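Local coordinates for protein haloacid delahogenase-like family hydrolase (Xanthomonas campestris pv. campestris, PDB 2PKE) that binds magnesium and probably hydrolyses phosphate esters, as a member of the haloacid dehalogenase-like hydrolase family, at residues I5-G10 against F175-E180; R32-D37 against V100-A105; K66-G71 against M75-I80; A126-V131 against A242-A247. One frame throughout, in Å; residues are numbered along the deposited sequence.

Contact 1 of 4, residues I5-G10 against F175-E180; sequences IAQRDG and FDLPAE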
# COMPACT_ATOMS: atom_id res chain seq x y z
N ILE A 5 1.95 -18.40 13.34
CA ILE A 5 1.26 -19.61 12.93
C ILE A 5 1.27 -20.65 14.04
O ILE A 5 2.28 -20.82 14.71
CB ILE A 5 1.97 -20.21 11.65
CG1 ILE A 5 1.72 -19.28 10.46
CG2 ILE A 5 1.51 -21.64 11.33
CD1 ILE A 5 0.25 -18.83 10.28
N ALA A 6 0.14 -21.31 14.23
CA ALA A 6 0.04 -22.51 15.07
C ALA A 6 0.64 -23.64 14.25
O ALA A 6 0.12 -23.98 13.19
CB ALA A 6 -1.42 -22.82 15.41
N GLN A 7 1.74 -24.20 14.71
CA GLN A 7 2.42 -25.23 13.92
C GLN A 7 1.94 -26.61 14.30
O GLN A 7 1.71 -26.88 15.48
CB GLN A 7 3.93 -25.09 14.03
CG GLN A 7 4.41 -23.76 13.42
CD GLN A 7 5.90 -23.61 13.42
OE1 GLN A 7 6.61 -24.50 12.91
NE2 GLN A 7 6.41 -22.51 13.99
N ARG A 8 1.79 -27.47 13.31
CA ARG A 8 1.28 -28.82 13.51
C ARG A 8 2.43 -29.78 13.63
O ARG A 8 3.41 -29.70 12.88
CB ARG A 8 0.39 -29.25 12.34
CG ARG A 8 -0.95 -28.63 12.36
CD ARG A 8 -1.85 -29.24 11.31
NE ARG A 8 -3.10 -28.50 11.25
CZ ARG A 8 -4.06 -28.68 10.35
NH1 ARG A 8 -3.92 -29.60 9.41
NH2 ARG A 8 -5.16 -27.95 10.39
N ASP A 9 2.29 -30.72 14.55
CA ASP A 9 3.26 -31.80 14.65
C ASP A 9 2.98 -32.74 13.49
O ASP A 9 1.92 -32.72 12.89
CB ASP A 9 3.17 -32.51 16.01
CG ASP A 9 3.71 -31.64 17.18
OD1 ASP A 9 4.61 -30.79 16.94
OD2 ASP A 9 3.23 -31.82 18.34
N GLY A 10 3.96 -33.57 13.16
CA GLY A 10 3.78 -34.58 12.13
C GLY A 10 3.91 -34.11 10.70
O GLY A 10 3.61 -34.89 9.80
N PHE A 175 5.34 -14.36 11.37
CA PHE A 175 4.67 -15.64 11.57
C PHE A 175 5.43 -16.51 12.54
O PHE A 175 4.92 -17.57 12.93
CB PHE A 175 4.58 -16.43 10.27
CG PHE A 175 3.57 -15.91 9.29
CD1 PHE A 175 2.22 -15.95 9.60
CD2 PHE A 175 3.97 -15.45 8.05
CE1 PHE A 175 1.28 -15.49 8.70
CE2 PHE A 175 3.04 -14.99 7.14
CZ PHE A 175 1.69 -15.00 7.48
N ASP A 176 6.64 -16.10 12.90
CA ASP A 176 7.48 -16.80 13.87
C ASP A 176 7.81 -18.17 13.32
O ASP A 176 7.80 -19.16 14.01
CB ASP A 176 6.75 -16.90 15.21
CG ASP A 176 7.69 -16.85 16.41
OD1 ASP A 176 8.57 -17.72 16.56
OD2 ASP A 176 7.52 -15.95 17.24
N LEU A 177 8.19 -18.20 12.05
CA LEU A 177 8.35 -19.46 11.34
C LEU A 177 9.70 -19.41 10.66
O LEU A 177 10.02 -18.39 10.07
CB LEU A 177 7.22 -19.55 10.29
CG LEU A 177 6.95 -20.93 9.72
CD1 LEU A 177 6.30 -21.79 10.79
CD2 LEU A 177 6.11 -20.84 8.43
N PRO A 178 10.50 -20.49 10.75
CA PRO A 178 11.75 -20.48 9.99
C PRO A 178 11.45 -20.79 8.54
O PRO A 178 10.42 -21.41 8.25
CB PRO A 178 12.56 -21.58 10.62
CG PRO A 178 11.59 -22.47 11.26
CD PRO A 178 10.32 -21.77 11.47
N ALA A 179 12.33 -20.35 7.64
CA ALA A 179 12.07 -20.45 6.22
C ALA A 179 11.96 -21.88 5.73
O ALA A 179 11.24 -22.12 4.77
CB ALA A 179 13.12 -19.67 5.42
N GLU A 180 12.63 -22.84 6.37
CA GLU A 180 12.51 -24.25 5.92
C GLU A 180 11.12 -24.88 6.11
O GLU A 180 10.89 -26.01 5.66
CB GLU A 180 13.56 -25.17 6.55
CG GLU A 180 13.39 -25.39 8.10
CD GLU A 180 14.13 -24.39 8.94
OE1 GLU A 180 14.64 -23.38 8.39
OE2 GLU A 180 14.18 -24.60 10.17
O HOH W 1 4.96 -19.98 14.76

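Contact 2 of 4, residues R32-D37 against V100-A105; sequences RTAEAD and VEIGRA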
# COMPACT_ATOMS: atom_id res chain seq x y z
N ARG A 32 -0.94 -6.11 -20.86
CA ARG A 32 -0.62 -6.16 -22.28
C ARG A 32 -1.63 -5.37 -23.11
O ARG A 32 -1.29 -4.76 -24.15
CB ARG A 32 -0.54 -7.61 -22.76
CG ARG A 32 0.76 -8.27 -22.40
CD ARG A 32 0.70 -9.76 -22.69
NE ARG A 32 1.91 -10.25 -23.35
CZ ARG A 32 3.10 -10.36 -22.77
NH1 ARG A 32 3.28 -10.01 -21.49
NH2 ARG A 32 4.13 -10.82 -23.48
N THR A 33 -2.89 -5.40 -22.69
CA THR A 33 -3.94 -4.61 -23.34
C THR A 33 -3.68 -3.12 -23.19
O THR A 33 -3.83 -2.33 -24.14
CB THR A 33 -5.31 -4.92 -22.75
OG1 THR A 33 -5.62 -6.29 -23.04
CG2 THR A 33 -6.38 -4.02 -23.36
N ALA A 34 -3.27 -2.75 -21.98
CA ALA A 34 -2.85 -1.38 -21.65
C ALA A 34 -1.75 -0.88 -22.59
O ALA A 34 -1.80 0.24 -23.08
CB ALA A 34 -2.39 -1.32 -20.20
N GLU A 35 -0.78 -1.75 -22.83
CA GLU A 35 0.38 -1.44 -23.65
C GLU A 35 0.02 -1.32 -25.11
O GLU A 35 0.52 -0.44 -25.80
CB GLU A 35 1.42 -2.54 -23.46
CG GLU A 35 2.86 -2.11 -23.69
CD GLU A 35 3.87 -2.88 -22.82
OE1 GLU A 35 3.43 -3.76 -22.02
OE2 GLU A 35 5.09 -2.60 -22.93
N ALA A 36 -0.86 -2.20 -25.59
CA ALA A 36 -1.37 -2.14 -26.97
C ALA A 36 -2.28 -0.94 -27.19
O ALA A 36 -2.30 -0.39 -28.28
CB ALA A 36 -2.11 -3.44 -27.35
N ASP A 37 -3.04 -0.54 -26.18
CA ASP A 37 -3.86 0.69 -26.30
C ASP A 37 -2.96 1.91 -26.32
O ASP A 37 -3.19 2.82 -27.11
CB ASP A 37 -4.89 0.82 -25.17
CG ASP A 37 -6.01 -0.22 -25.24
OD1 ASP A 37 -6.41 -0.60 -26.36
OD2 ASP A 37 -6.47 -0.66 -24.17
N VAL A 100 -4.68 8.36 -19.49
CA VAL A 100 -5.21 8.27 -18.12
C VAL A 100 -6.33 7.21 -18.06
O VAL A 100 -6.40 6.46 -17.09
CB VAL A 100 -5.74 9.61 -17.58
CG1 VAL A 100 -6.50 9.41 -16.21
CG2 VAL A 100 -4.58 10.65 -17.49
N GLU A 101 -7.19 7.14 -19.07
CA GLU A 101 -8.27 6.14 -19.11
C GLU A 101 -7.76 4.72 -19.19
O GLU A 101 -8.32 3.85 -18.54
CB GLU A 101 -9.24 6.36 -20.26
CG GLU A 101 -9.97 7.69 -20.20
CD GLU A 101 -11.00 7.78 -19.08
OE1 GLU A 101 -11.24 6.76 -18.38
OE2 GLU A 101 -11.59 8.88 -18.94
N ILE A 102 -6.70 4.49 -19.95
CA ILE A 102 -6.05 3.19 -19.93
C ILE A 102 -5.72 2.80 -18.50
O ILE A 102 -5.94 1.68 -18.05
CB ILE A 102 -4.72 3.17 -20.73
CG1 ILE A 102 -4.96 3.47 -22.20
CG2 ILE A 102 -4.07 1.78 -20.61
CD1 ILE A 102 -3.68 3.52 -23.00
N GLY A 103 -5.16 3.75 -17.78
CA GLY A 103 -4.77 3.48 -16.42
C GLY A 103 -5.96 3.25 -15.53
O GLY A 103 -5.91 2.37 -14.68
N ARG A 104 -7.00 4.06 -15.70
CA ARG A 104 -8.24 3.85 -14.98
C ARG A 104 -8.82 2.47 -15.23
O ARG A 104 -9.31 1.83 -14.29
CB ARG A 104 -9.28 4.91 -15.30
CG ARG A 104 -10.43 4.96 -14.28
CD ARG A 104 -11.67 5.64 -14.80
NE ARG A 104 -11.32 6.82 -15.59
CZ ARG A 104 -10.90 7.98 -15.08
NH1 ARG A 104 -10.79 8.17 -13.77
NH2 ARG A 104 -10.60 8.98 -15.91
N ALA A 105 -8.76 2.03 -16.48
CA ALA A 105 -9.32 0.75 -16.85
C ALA A 105 -8.54 -0.37 -16.19
O ALA A 105 -9.12 -1.38 -15.78
CB ALA A 105 -9.36 0.55 -18.36

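Contact 3 of 4, residues K66-G71 against M75-I80; sequences KIFGYG and MTLSMI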
# COMPACT_ATOMS: atom_id res chain seq x y z
N LYS A 66 11.61 3.81 -8.66
CA LYS A 66 12.24 4.27 -7.46
C LYS A 66 11.41 5.34 -6.73
O LYS A 66 11.66 5.60 -5.55
CB LYS A 66 13.66 4.78 -7.80
CG LYS A 66 14.37 3.98 -8.98
N ILE A 67 10.40 5.94 -7.38
CA ILE A 67 9.46 6.82 -6.68
C ILE A 67 8.03 6.30 -6.61
O ILE A 67 7.29 6.64 -5.67
CB ILE A 67 9.48 8.30 -7.22
CG1 ILE A 67 9.01 8.43 -8.65
CG2 ILE A 67 10.89 8.90 -7.17
CD1 ILE A 67 8.75 9.87 -9.03
N PHE A 68 7.62 5.47 -7.57
CA PHE A 68 6.24 4.97 -7.61
C PHE A 68 6.09 3.60 -6.99
O PHE A 68 4.98 3.26 -6.55
CB PHE A 68 5.74 4.86 -9.05
CG PHE A 68 5.73 6.17 -9.79
CD1 PHE A 68 5.58 7.36 -9.15
CD2 PHE A 68 5.83 6.18 -11.17
CE1 PHE A 68 5.55 8.54 -9.88
CE2 PHE A 68 5.80 7.36 -11.88
CZ PHE A 68 5.68 8.52 -11.23
N GLY A 69 7.19 2.82 -6.99
CA GLY A 69 7.10 1.37 -6.85
C GLY A 69 6.26 0.73 -7.97
O GLY A 69 6.03 1.34 -9.02
N TYR A 70 5.79 -0.49 -7.74
CA TYR A 70 5.06 -1.25 -8.75
C TYR A 70 3.56 -0.89 -8.75
O TYR A 70 3.03 -0.47 -7.75
CB TYR A 70 5.19 -2.75 -8.51
CG TYR A 70 6.58 -3.22 -8.54
CD1 TYR A 70 7.23 -3.47 -9.75
CD2 TYR A 70 7.29 -3.38 -7.37
CE1 TYR A 70 8.55 -3.87 -9.78
CE2 TYR A 70 8.63 -3.77 -7.40
CZ TYR A 70 9.24 -4.03 -8.60
OH TYR A 70 10.57 -4.45 -8.64
N GLY A 71 2.92 -1.07 -9.90
CA GLY A 71 1.47 -0.97 -10.01
C GLY A 71 0.99 -0.09 -11.14
O GLY A 71 1.76 0.65 -11.76
N MSE A 75 2.43 3.14 -13.57
CA MSE A 75 2.48 2.76 -14.98
C MSE A 75 1.88 3.88 -15.86
O MSE A 75 2.47 4.23 -16.90
CB MSE A 75 1.67 1.49 -15.22
CG MSE A 75 1.77 0.90 -16.66
SE MSE A 75 0.21 -0.07 -17.19
CE MSE A 75 -1.29 1.13 -16.90
N THR A 76 0.72 4.40 -15.45
CA THR A 76 0.04 5.48 -16.18
C THR A 76 0.84 6.76 -16.29
O THR A 76 0.95 7.35 -17.38
CB THR A 76 -1.28 5.80 -15.57
OG1 THR A 76 -2.05 4.58 -15.56
CG2 THR A 76 -2.02 6.86 -16.39
N LEU A 77 1.42 7.17 -15.17
CA LEU A 77 2.29 8.34 -15.13
C LEU A 77 3.57 8.15 -15.96
O LEU A 77 4.02 9.09 -16.64
CB LEU A 77 2.65 8.68 -13.69
CG LEU A 77 1.48 9.24 -12.88
CD1 LEU A 77 1.90 9.14 -11.42
CD2 LEU A 77 1.04 10.69 -13.29
N SER A 78 4.13 6.95 -15.94
CA SER A 78 5.30 6.67 -16.81
C SER A 78 4.89 6.69 -18.30
O SER A 78 5.65 7.12 -19.14
CB SER A 78 5.93 5.35 -16.43
OG SER A 78 6.47 5.39 -15.09
N MSE A 79 3.70 6.20 -18.63
CA MSE A 79 3.18 6.26 -20.00
C MSE A 79 2.98 7.68 -20.43
O MSE A 79 3.19 7.97 -21.58
CB MSE A 79 1.85 5.52 -20.14
CG MSE A 79 1.99 4.01 -20.13
SE MSE A 79 0.27 3.19 -20.41
CE MSE A 79 1.01 1.45 -20.89
N ILE A 80 2.50 8.55 -19.56
CA ILE A 80 2.24 9.94 -19.95
C ILE A 80 3.60 10.57 -20.32
O ILE A 80 3.79 11.20 -21.40
CB ILE A 80 1.48 10.77 -18.84
CG1 ILE A 80 -0.01 10.36 -18.77
CG2 ILE A 80 1.62 12.28 -19.11
CD1 ILE A 80 -0.71 10.58 -17.41

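Contact 4 of 4, residues A126-V131 against A242-A247; sequences ADYAVV and ALDAQA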
# COMPACT_ATOMS: atom_id res chain seq x y z
N ALA A 126 -6.32 -27.11 3.76
CA ALA A 126 -6.78 -28.17 4.66
C ALA A 126 -5.66 -28.66 5.58
O ALA A 126 -5.92 -29.08 6.70
CB ALA A 126 -7.36 -29.36 3.84
N ASP A 127 -4.40 -28.61 5.10
CA ASP A 127 -3.24 -29.16 5.83
C ASP A 127 -2.17 -28.15 6.27
O ASP A 127 -1.28 -28.50 7.06
CB ASP A 127 -2.52 -30.20 4.95
CG ASP A 127 -3.41 -31.35 4.58
OD1 ASP A 127 -4.03 -31.89 5.49
OD2 ASP A 127 -3.50 -31.71 3.39
N TYR A 128 -2.22 -26.96 5.69
CA TYR A 128 -1.21 -25.92 5.85
C TYR A 128 -1.89 -24.57 6.06
O TYR A 128 -2.99 -24.37 5.52
CB TYR A 128 -0.39 -25.83 4.58
CG TYR A 128 0.26 -27.13 4.23
CD1 TYR A 128 1.44 -27.51 4.84
CD2 TYR A 128 -0.33 -28.01 3.34
CE1 TYR A 128 2.05 -28.74 4.55
CE2 TYR A 128 0.29 -29.24 3.02
CZ TYR A 128 1.46 -29.61 3.65
OH TYR A 128 2.09 -30.86 3.39
N ALA A 129 -1.26 -23.67 6.82
CA ALA A 129 -1.60 -22.25 6.81
C ALA A 129 -1.34 -21.75 5.43
O ALA A 129 -0.40 -22.23 4.76
CB ALA A 129 -0.73 -21.46 7.77
N VAL A 130 -2.13 -20.77 4.99
CA VAL A 130 -1.92 -20.15 3.65
C VAL A 130 -1.84 -18.62 3.79
O VAL A 130 -2.47 -18.04 4.65
CB VAL A 130 -3.00 -20.53 2.62
CG1 VAL A 130 -2.95 -22.05 2.32
CG2 VAL A 130 -4.41 -20.06 3.07
N VAL A 131 -1.03 -17.96 2.95
CA VAL A 131 -0.93 -16.51 2.97
C VAL A 131 -0.80 -16.04 1.51
O VAL A 131 -0.15 -16.66 0.69
CB VAL A 131 0.28 -16.00 3.86
CG1 VAL A 131 1.63 -16.73 3.52
CG2 VAL A 131 0.40 -14.44 3.79
N ALA A 242 5.03 -33.06 -1.56
CA ALA A 242 6.30 -33.64 -1.92
C ALA A 242 7.42 -32.84 -1.26
O ALA A 242 8.38 -33.43 -0.75
CB ALA A 242 6.49 -33.66 -3.50
N LEU A 243 7.29 -31.52 -1.28
CA LEU A 243 8.25 -30.63 -0.63
C LEU A 243 8.26 -30.85 0.87
O LEU A 243 9.33 -30.90 1.48
CB LEU A 243 8.00 -29.17 -0.99
CG LEU A 243 8.41 -28.84 -2.47
CD1 LEU A 243 7.81 -27.44 -2.85
CD2 LEU A 243 9.90 -28.93 -2.66
N ASP A 244 7.08 -31.02 1.45
CA ASP A 244 6.96 -31.32 2.84
C ASP A 244 7.64 -32.62 3.20
O ASP A 244 8.26 -32.70 4.23
CB ASP A 244 5.50 -31.36 3.22
CG ASP A 244 5.27 -31.48 4.72
OD1 ASP A 244 6.21 -31.53 5.52
OD2 ASP A 244 4.09 -31.55 5.09
N ALA A 245 7.51 -33.64 2.36
CA ALA A 245 8.15 -34.93 2.63
C ALA A 245 9.68 -34.77 2.67
O ALA A 245 10.31 -35.25 3.59
CB ALA A 245 7.74 -35.95 1.61
N GLN A 246 10.22 -34.08 1.68
CA GLN A 246 11.66 -33.79 1.56
C GLN A 246 12.16 -33.01 2.78
O GLN A 246 13.19 -33.33 3.37
CB GLN A 246 11.85 -32.99 0.27
CG GLN A 246 13.31 -32.66 -0.12
CD GLN A 246 13.45 -31.99 -1.52
OE1 GLN A 246 12.53 -31.98 -2.33
NE2 GLN A 246 14.63 -31.39 -1.77
N ALA A 247 11.39 -32.00 3.17
CA ALA A 247 11.75 -31.14 4.32
C ALA A 247 11.84 -31.94 5.62
O ALA A 247 12.76 -31.77 6.47
CB ALA A 247 10.70 -30.00 4.46

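Contact 1 of 4, residues I5-G10 against F175-E180
Ile5 and Phe175 meet through matching first torsions: Ile5 CG1 (chi1 -69°) and Phe175 CG (chi1 -74°) each stand anti to their own carbonyl carbon, beside the backbone N. This choice turns the longer branch of Ile5 to the ring. Its CG1 lies 3.5 Å from Phe175 CD1, and its terminal CD1 comes within 3.6 Å of that same Phe175 CD1, meeting the ring obliquely. The backbones are joined too: Ile5 N donates to Phe175 O over 3.1 Å, with an angle of 151° at the hydrogen. A water bridges the neighbouring polar atoms. It accepts from Gln7 NE2 at 3.0 Å and is placed to donate to Ile5 O at 2.8 Å or to Phe175 O, although it has more acceptors in reach than protons. Leu177 turns its CD1 methyl to the Gln7 amide; the approach of Gln7 CD to Leu177 CD1, 3.2 Å, is unusually short for two carbons and its exact value is doubtful. The amide oxygen OE1 is hydrogen-bonded by Arg181. Leu15, on strand 15-18, touches both Phe175 and Leu177. The N-terminal arm is thus fastened where helix 165-175 ends in a Schellman motif, with Asp176, of positive phi, as its C-prime residue.

Contact 2 of 4, residues R32-D37 against V100-A105
Ile102 carries the contact by reaching from helix 93-107 to Ala34 and Asp37 on helix 28-42. Its CB points at the opposing helix, and the two branches that leave it divide the work. CG2, anti to the backbone N, settles on the first of the two partners, 3.5 Å from both Ala34 CA and Ala34 CB. A side chain no longer than a methyl there lets the backbones come close: Ala34 CA and Ile102 CA are 5.8 Å apart. The other branch leaves with CG1 beside the backbone N (chi1 -62°) and passes Asp37 CB at 4.0 Å. The chain is extended at the next bond (chi2 178°), which carries CD1 on to the last atoms it meets, Asp37 CB at 3.7 Å and Asp37 C at 3.8 Å. Of the aspartate side chain, CB does the touching, and no hydrogen bond links the two segments. Within helix 93-107 a salt bridge joins Arg104 to Glu101: the guanidinium, side-on, reaches both oxygens from above the carboxylate plane, NE to OE1 of Glu101 at 2.8 Å with an angle of 169° at the hydrogen, and NH2 to OE2. Phe68 of the second subunit packs on Val100 and Arg104. Within the chain, helix 72-86 touches both helices, Ile80 resting on Val100 and Met79 on Phe38, so that the contact joins two helices of a helical group, probably the cap of this family, inserted between core strands 15-18 and 129-135.

Contact 3 of 4, residues K66-G71 against M75-I80
Phe68 and Leu77 form the tightly packed part of this contact, their side chains crossing at about a right angle. Leu77 CD1 is 3.8 Å from Phe68 CZ and 4.3 Å from the ring centroid, 30° off the normal, which makes an off-centre CH-pi contact. Leu77 CB backs it up at 3.9 Å from Phe68 CE2. At the ring edge, in plane, lies Ser78 OG, 3.8 Å from Phe68 CE2; that hydroxyl is hydrogen-bonded to Asn64 ND2 and to Gly74 O. The two segments belong to consecutive helices, 57-68 and 72-86, probably of the helical cap inserted in the haloacid dehalogenase-like core, with Gly69 leaving the first by positive phi and Gly71 at the N-cap position of the second. Toward Gly71, which is partly exposed, the contact thins to backbone: Met75 N donates to Gly71 O at 3.2 Å, with an angle of 153° at the hydrogen, the i to i+4 bond of the first turn of helix 72-86. Selenomethionine Met75 adds its CB, 3.6 Å from Gly71 O, while its side chain packs on Tyr31 and Glu61. Beyond the chain, Phe68 packs on Leu107 of the second subunit, and Lys73 NZ of that subunit hydrogen-bonds to Phe68 O.

Contact 4 of 4, residues A126-V131 against A242-A247
Tyr128 and Asp244 tie the start of an inner strand of the parallel, Rossmann-like sheet to C-terminal helix 236-250. Tyr128 stands just before strand 129-135, which lies beside strand 15-18, as the backbone bonds of Ala129 and Val131 to Val16 attest. The two side chains span the gap between them: the nearest CA atoms, Tyr128 CA and Asp244 CA, are 10.2 Å apart, and the two segments bury just 78 Å² between them. Asp244 leans out from its helix with CG anti to the backbone N (chi1 -172°), which presents the carboxylate to the ring. Its buried acid group is held at both oxygens. OD1 takes the backbone N-H groups of Ala12 and Ile13, in the chain leading to strand 15-18, while OD2 takes the phenol. Three donors on one carboxylate fix its rotation and would be expected to favour its charged form. Gln11 packs against both Tyr128 and Asp244. On the helix, Leu243 and Ala247 rest on Trp202 of strand 202-205, so the helix is pinned to the sheet on that side as well. The ring and carboxylate planes stand 69° apart, and Asp244 OD2 lies at the ring edge, near its plane, 3.5 Å from Tyr128 CE1. Tyr128 OH donates to the anti lone pair of Asp244 OD2 over 2.7 Å.

How the contacts relate
The four contacts fall into two pairs on opposite sides of the chain's centre. Contacts 1 and 4 have centres about 10 Å apart and touch, Ile5 CD1 lying 3.8 Å from Ala129 CB and Phe175 CZ 3.9 Å from Val131 CG2; along the chain their segments alternate. Contacts 2 and 3, with centres about 13 Å apart, also touch, Val100 CG2 lying 3.9 Å from Ile80 CD1, and both meet the second subunit. Centres of contacts 1 and 2 are about 42 Å apart. The magnesium site of Asp19, Asp21 and Asn187 is approached by contact 3: Gly71 is about 12 Å from the metal and about 7 Å from the Asp21 side chain.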